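Toxin of toxin-antitoxin system (Rickettsia felis, PDB 3ZVK) cleaves single-stranded RNA as the magnesium-dependent toxin of a type II toxin-antitoxin pair and inhibits growth when expressed. Local coordinates at residues Phe79-Gly82 / Glu83-Glu87; Gln56-Ser59 / Lys60-Phe64. The protein carries 1 engineered substitution. All coordinates share one frame; numbering follows the deposited sequence.

Contact 1 of 2, residues Phe79-Gly82 / Glu83-Glu87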
ATOM      1  N   PHE A  79      23.058   9.407   6.065  1.00 59.19           N
ATOM      2  CA  PHE A  79      23.862  10.636   6.104  1.00 61.59           C
ATOM      3  C   PHE A  79      25.069  10.486   7.039  1.00 65.74           C
ATOM      4  O   PHE A  79      26.181  10.890   6.678  1.00 67.60           O
ATOM      5  CB  PHE A  79      23.020  11.874   6.475  1.00 65.00           C
ATOM      6  CG  PHE A  79      23.862  13.099   6.768  1.00 69.12           C
ATOM      7  CD1 PHE A  79      24.408  13.852   5.737  1.00 73.86           C
ATOM      8  CD2 PHE A  79      24.145  13.470   8.077  1.00 71.94           C
ATOM      9  CE1 PHE A  79      25.224  14.957   6.010  1.00 77.55           C
ATOM     10  CE2 PHE A  79      24.951  14.578   8.350  1.00 77.23           C
ATOM     11  CZ  PHE A  79      25.479  15.319   7.314  1.00 77.40           C
ATOM     12  N   TYR A  80      24.846   9.879   8.217  1.00 60.32           N
ATOM     13  CA  TYR A  80      25.867   9.632   9.235  1.00 59.97           C
ATOM     14  C   TYR A  80      26.910   8.661   8.753  1.00 64.93           C
ATOM     15  O   TYR A  80      28.094   8.910   8.967  1.00 67.55           O
ATOM     16  CB  TYR A  80      25.239   9.196  10.562  1.00 59.11           C
ATOM     17  CG  TYR A  80      24.274  10.230  11.100  1.00 61.23           C
ATOM     18  CD1 TYR A  80      24.736  11.388  11.717  1.00 65.53           C
ATOM     19  CD2 TYR A  80      22.903  10.100  10.902  1.00 60.73           C
ATOM     20  CE1 TYR A  80      23.852  12.360  12.188  1.00 67.95           C
ATOM     21  CE2 TYR A  80      22.009  11.072  11.357  1.00 62.93           C
ATOM     22  CZ  TYR A  80      22.490  12.200  11.999  1.00 71.52           C
ATOM     23  OH  TYR A  80      21.625  13.146  12.474  1.00 76.68           O
ATOM     24  N   TYR A  81      26.488   7.596   8.044  1.00 59.22           N
ATOM     25  CA  TYR A  81      27.381   6.607   7.419  1.00 57.56           C
ATOM     26  C   TYR A  81      28.350   7.281   6.428  1.00 63.67           C
ATOM     27  O   TYR A  81      29.549   7.002   6.467  1.00 63.66           O
ATOM     28  CB  TYR A  81      26.559   5.513   6.684  1.00 55.66           C
ATOM     29  CG  TYR A  81      27.407   4.570   5.862  1.00 54.79           C
ATOM     30  CD1 TYR A  81      27.976   3.442   6.435  1.00 55.45           C
ATOM     31  CD2 TYR A  81      27.642   4.805   4.512  1.00 56.08           C
ATOM     32  CE1 TYR A  81      28.739   2.557   5.680  1.00 56.92           C
ATOM     33  CE2 TYR A  81      28.430   3.942   3.752  1.00 56.33           C
ATOM     34  CZ  TYR A  81      28.960   2.809   4.338  1.00 62.60           C
ATOM     35  OH  TYR A  81      29.725   1.944   3.601  1.00 66.03           O
ATOM     36  N   GLY A  82      27.805   8.108   5.527  1.00 60.78           N
ATOM     37  CA  GLY A  82      28.569   8.816   4.511  1.00 62.34           C
ATOM     38  C   GLY A  82      29.634   9.707   5.103  1.00 68.99           C
ATOM     39  O   GLY A  82      30.774   9.694   4.635  1.00 69.62           O
ATOM     40  N   GLU A  83      29.268  10.456   6.162  1.00 66.38           N
ATOM     41  CA  GLU A  83      30.165  11.373   6.871  1.00 68.22           C
ATOM     42  C   GLU A  83      31.256  10.629   7.649  1.00 70.61           C
ATOM     43  O   GLU A  83      32.419  11.017   7.580  1.00 73.76           O
ATOM     44  CB  GLU A  83      29.363  12.310   7.795  1.00 70.25           C
ATOM     45  CG  GLU A  83      28.535  13.344   7.054  1.00 77.94           C
ATOM     46  CD  GLU A  83      29.323  14.469   6.409  1.00 99.25           C
ATOM     47  OE1 GLU A  83      29.725  15.405   7.138  1.00 88.84           O
ATOM     48  OE2 GLU A  83      29.519  14.430   5.173  1.00 92.08           O
ATOM     49  N   LEU A  84      30.881   9.566   8.367  1.00 63.86           N
ATOM     50  CA  LEU A  84      31.776   8.732   9.162  1.00 63.46           C
ATOM     51  C   LEU A  84      32.807   7.985   8.290  1.00 67.38           C
ATOM     52  O   LEU A  84      34.003   8.027   8.587  1.00 68.57           O
ATOM     53  CB  LEU A  84      30.953   7.759  10.045  1.00 61.60           C
ATOM     54  CG  LEU A  84      31.720   6.773  10.940  1.00 66.74           C
ATOM     55  CD1 LEU A  84      32.646   7.500  11.908  1.00 69.22           C
ATOM     56  CD2 LEU A  84      30.767   5.874  11.706  1.00 66.71           C
ATOM     57  N   ARG A  85      32.351   7.332   7.206  1.00 61.79           N
ATOM     58  CA  ARG A  85      33.226   6.594   6.294  1.00 60.39           C
ATOM     59  C   ARG A  85      34.276   7.503   5.678  1.00 67.58           C
ATOM     60  O   ARG A  85      35.453   7.140   5.649  1.00 67.40           O
ATOM     61  CB  ARG A  85      32.412   5.858   5.211  1.00 55.24           C
ATOM     62  CG  ARG A  85      33.275   4.875   4.451  1.00 54.67           C
ATOM     63  CD  ARG A  85      32.494   3.941   3.582  1.00 56.63           C
ATOM     64  NE  ARG A  85      33.354   3.407   2.533  1.00 56.34           N
ATOM     65  CZ  ARG A  85      32.933   2.665   1.522  1.00 64.20           C
ATOM     66  NH1 ARG A  85      31.652   2.357   1.403  1.00 60.90           N
ATOM     67  NH2 ARG A  85      33.785   2.256   0.600  1.00 51.52           N
ATOM     68  N   THR A  86      33.854   8.697   5.209  1.00 66.94           N
ATOM     69  CA  THR A  86      34.736   9.699   4.606  1.00 69.41           C
ATOM     70  C   THR A  86      35.789  10.170   5.610  1.00 77.40           C
ATOM     71  O   THR A  86      36.968  10.222   5.263  1.00 78.77           O
ATOM     72  CB  THR A  86      33.903  10.852   4.027  1.00 73.30           C
ATOM     73  OG1 THR A  86      33.049  10.316   3.021  1.00 70.42           O
ATOM     74  CG2 THR A  86      34.756  11.969   3.433  1.00 71.99           C
ATOM     75  N   GLU A  87      35.360  10.510   6.847  1.00 75.89           N
ATOM     76  CA  GLU A  87      36.246  10.972   7.916  1.00 78.54           C
ATOM     77  C   GLU A  87      37.281   9.908   8.296  1.00 82.04           C
ATOM     78  O   GLU A  87      38.465  10.222   8.378  1.00 84.31           O
ATOM     79  CB  GLU A  87      35.444  11.428   9.142  1.00 80.19           C
ATOM     80  CG  GLU A  87      36.295  12.204  10.139  1.00100.30           C
ATOM     81  CD  GLU A  87      35.628  12.698  11.411  1.00132.84           C
ATOM     82  OE1 GLU A  87      34.397  12.507  11.570  1.00121.44           O
ATOM     83  OE2 GLU A  87      36.353  13.268  12.260  1.00132.89           O
TER

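Contact 2 of 2, residues Gln56-Ser59 / Lys60-Phe64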
ATOM      1  N   GLN A  56      19.853 -25.633  16.579  1.00 49.36           N
ATOM      2  CA  GLN A  56      20.226 -25.209  17.933  1.00 47.21           C
ATOM      3  C   GLN A  56      20.638 -23.755  17.946  1.00 48.47           C
ATOM      4  O   GLN A  56      20.233 -23.007  18.833  1.00 47.87           O
ATOM      5  CB  GLN A  56      21.404 -26.042  18.467  1.00 49.10           C
ATOM      6  CG  GLN A  56      21.029 -27.342  19.104  1.00 66.53           C
ATOM      7  CD  GLN A  56      22.244 -27.972  19.753  1.00 76.04           C
ATOM      8  OE1 GLN A  56      23.180 -27.297  20.239  1.00 66.96           O
ATOM      9  NE2 GLN A  56      22.287 -29.299  19.721  1.00 64.09           N
ATOM     10  N   ASN A  57      21.465 -23.349  16.978  1.00 44.58           N
ATOM     11  CA  ASN A  57      21.954 -21.980  16.912  1.00 43.09           C
ATOM     12  C   ASN A  57      20.858 -20.998  16.624  1.00 45.22           C
ATOM     13  O   ASN A  57      20.847 -19.931  17.245  1.00 45.23           O
ATOM     14  CB  ASN A  57      23.140 -21.864  15.964  1.00 45.89           C
ATOM     15  CG  ASN A  57      24.419 -22.398  16.582  1.00 59.83           C
ATOM     16  OD1 ASN A  57      24.684 -22.252  17.802  1.00 47.68           O
ATOM     17  ND2 ASN A  57      25.252 -23.001  15.744  1.00 50.18           N
ATOM     18  N   GLN A  58      19.873 -21.399  15.773  1.00 39.85           N
ATOM     19  CA  GLN A  58      18.722 -20.557  15.471  1.00 37.43           C
ATOM     20  C   GLN A  58      17.891 -20.383  16.746  1.00 43.67           C
ATOM     21  O   GLN A  58      17.531 -19.260  17.082  1.00 42.79           O
ATOM     22  CB  GLN A  58      17.884 -21.136  14.327  1.00 38.14           C
ATOM     23  CG  GLN A  58      16.809 -20.190  13.818  1.00 31.92           C
ATOM     24  CD  GLN A  58      17.320 -18.882  13.263  1.00 37.37           C
ATOM     25  OE1 GLN A  58      17.962 -18.837  12.233  1.00 38.50           O
ATOM     26  NE2 GLN A  58      16.950 -17.776  13.860  1.00 30.47           N
ATOM     27  N   SER A  59      17.632 -21.499  17.477  1.00 41.10           N
ATOM     28  CA  SER A  59      16.909 -21.538  18.735  1.00 38.86           C
ATOM     29  C   SER A  59      17.512 -20.588  19.749  1.00 42.70           C
ATOM     30  O   SER A  59      16.769 -19.796  20.329  1.00 44.71           O
ATOM     31  CB  SER A  59      16.890 -22.950  19.306  1.00 41.69           C
ATOM     32  OG  SER A  59      16.133 -23.809  18.475  1.00 51.37           O
ATOM     33  N   LYS A  60      18.843 -20.641  19.947  1.00 37.36           N
ATOM     34  CA  LYS A  60      19.586 -19.791  20.877  1.00 37.27           C
ATOM     35  C   LYS A  60      19.474 -18.322  20.472  1.00 38.54           C
ATOM     36  O   LYS A  60      19.229 -17.483  21.328  1.00 39.18           O
ATOM     37  CB  LYS A  60      21.073 -20.205  20.930  1.00 42.65           C
ATOM     38  CG  LYS A  60      21.377 -21.426  21.768  1.00 43.28           C
ATOM     39  CD  LYS A  60      22.838 -21.817  21.587  1.00 48.51           C
ATOM     40  CE  LYS A  60      23.717 -21.202  22.653  1.00 59.34           C
ATOM     41  NZ  LYS A  60      25.146 -21.514  22.448  1.00 67.19           N
ATOM     42  N   LEU A  61      19.621 -18.021  19.170  1.00 34.06           N
ATOM     43  CA  LEU A  61      19.467 -16.673  18.633  1.00 33.42           C
ATOM     44  C   LEU A  61      18.021 -16.177  18.877  1.00 42.19           C
ATOM     45  O   LEU A  61      17.862 -15.054  19.342  1.00 44.56           O
ATOM     46  CB  LEU A  61      19.843 -16.646  17.125  1.00 33.22           C
ATOM     47  CG  LEU A  61      19.596 -15.324  16.342  1.00 35.98           C
ATOM     48  CD1 LEU A  61      20.283 -14.144  17.014  1.00 34.60           C
ATOM     49  CD2 LEU A  61      19.990 -15.462  14.879  1.00 30.97           C
ATOM     50  N   ASP A  62      16.988 -17.016  18.614  1.00 39.24           N
ATOM     51  CA  ASP A  62      15.571 -16.660  18.814  1.00 40.29           C
ATOM     52  C   ASP A  62      15.287 -16.281  20.282  1.00 47.72           C
ATOM     53  O   ASP A  62      14.589 -15.296  20.524  1.00 48.29           O
ATOM     54  CB  ASP A  62      14.626 -17.792  18.353  1.00 41.75           C
ATOM     55  CG  ASP A  62      14.644 -18.135  16.867  1.00 49.14           C
ATOM     56  OD1 ASP A  62      15.203 -17.341  16.075  1.00 49.13           O
ATOM     57  OD2 ASP A  62      14.083 -19.206  16.491  1.00 50.71           O
ATOM     58  N   ILE A  63      15.872 -17.039  21.249  1.00 44.06           N
ATOM     59  CA  ILE A  63      15.769 -16.811  22.695  1.00 43.23           C
ATOM     60  C   ILE A  63      16.434 -15.479  23.077  1.00 45.96           C
ATOM     61  O   ILE A  63      15.874 -14.693  23.851  1.00 46.75           O
ATOM     62  CB  ILE A  63      16.345 -18.021  23.464  1.00 46.63           C
ATOM     63  CG1 ILE A  63      15.363 -19.205  23.371  1.00 48.22           C
ATOM     64  CG2 ILE A  63      16.597 -17.689  24.919  1.00 46.87           C
ATOM     65  CD1 ILE A  63      15.973 -20.532  23.616  1.00 50.70           C
ATOM     66  N   PHE A  64      17.601 -15.218  22.499  1.00 39.60           N
ATOM     67  CA  PHE A  64      18.382 -14.006  22.716  1.00 38.29           C
ATOM     68  C   PHE A  64      17.612 -12.757  22.275  1.00 43.95           C
ATOM     69  O   PHE A  64      17.601 -11.756  23.004  1.00 46.06           O
ATOM     70  CB  PHE A  64      19.764 -14.129  22.014  1.00 39.19           C
ATOM     71  CG  PHE A  64      20.690 -12.970  22.276  1.00 39.32           C
ATOM     72  CD1 PHE A  64      21.239 -12.768  23.529  1.00 40.62           C
ATOM     73  CD2 PHE A  64      20.941 -12.031  21.295  1.00 41.08           C
ATOM     74  CE1 PHE A  64      22.018 -11.635  23.793  1.00 41.99           C
ATOM     75  CE2 PHE A  64      21.757 -10.927  21.548  1.00 43.03           C
ATOM     76  CZ  PHE A  64      22.275 -10.728  22.799  1.00 40.70           C
TER
HETATM   77  O   HOH W   1      26.498 -21.221  20.063  1.00 55.65           O

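Contact 1 of 2, residues Phe79-Gly82 / Glu83-Glu87
Tyr81 and Arg85 run side by side, one turn apart on helix 75-90 of this PIN-domain toxin. Arg85 NH1 donates to Tyr81 OH over 3.0 Å. The bond is bent, with an N-H...O angle of 140°, and the hydroxyl lies somewhat out of the guanidinium plane. CG of Arg85 stands anti to its backbone N (chi1 -168°) and the chain is extended from there to NE. This carries CD past the phenol, 3.4 Å from Tyr81 OH.

On another side of the helix, Glu83 bends at chi2 and lays its CG over one face of the Phe79 ring. This CH-pi contact measures 4.0 Å from Glu83 CG to the ring centroid. The carboxylate plane is nearly parallel to the ring.

Gly82 O takes the helical bond from Thr86 N and is also met by the Thr86 hydroxyl.

Further out, a salt bridge from Arg85 NE to Glu89 holds the guanidinium, and Tyr46 of the second toxin subunit makes a cation-pi contact with it. Ser49 OG of that subunit bonds to both Gly82 O and Thr86 OG1. The two hydroxyl protons must be shared among three contacts, one of them Thr86 OG1 to Gly82 O at 2.9 Å, nearly in line with the C=O bond.

Contact 2 of 2, residues Gln56-Ser59 / Lys60-Phe64
Gln58 and Asp62 cross at an angle on helix 54-65 of the PIN domain, with amide and carboxylate planes turned 36° from each other. Theirs is an i to i+4 side-chain hydrogen bond on the face that meets the antitoxin. Gln58 NE2 donates to Asp62 OD1 over 2.9 Å in a fairly straight bond. The oxygen lies in the amide plane. The N-H reaches it on the syn side but out of the carboxylate plane. Chi1 of -170° swings Gln58 CG to the side of its own carbonyl carbon, and a bend at chi2 brings the amide back to Asp62. The other end of the amide, OE1, accepts from Gln45 NE2 and so ties the group to helix 38-50.

Asn57 and Lys60 meet through a water. It donates to Asn57 OD1 at 3.1 Å and accepts from Lys60 NZ at 2.8 Å. Lys60 NZ also binds Ile14 O, and Asn57 ND2 binds Ser51 OG. The aliphatic part of Lys60 passes Gln56 O, with CG 3.5 Å from that oxygen.

Leu61 packs on Leu44, Gln45 and Val48 of helix 38-50 and on Ile14 of helix 7-16. Gln58, Asp62 and Ile63 pack against VapB antitoxin chains. Helix 54-65 thus lies between antitoxin and the toxin's own helices 38-50 and 7-16. The chain then runs into strand 69-71, outermost in this chain's sheet.

Overall arrangement
Contacts 1 and 2 are each a local contact along its own helix, 75-90 and 54-65. They lie on opposite sides of the chain's centre, with their own centres about 33 Å apart and no touch between them. Both are largely buried in the assembly, contact 1 by the second subunit and helix 97-109, contact 2 by antitoxin chains and helices 38-50 and 7-16. In contact 1, Phe79, Glu83 and Glu87 remain exposed. Most of residues 56-64 are buried. The chemistry differs too. Contact 1 relies on a CH-pi contact, a phenol-guanidinium bond and a threonine hydroxyl. Contact 2 uses an amide-carboxylate bond and a water bridge, and no ring takes part across it.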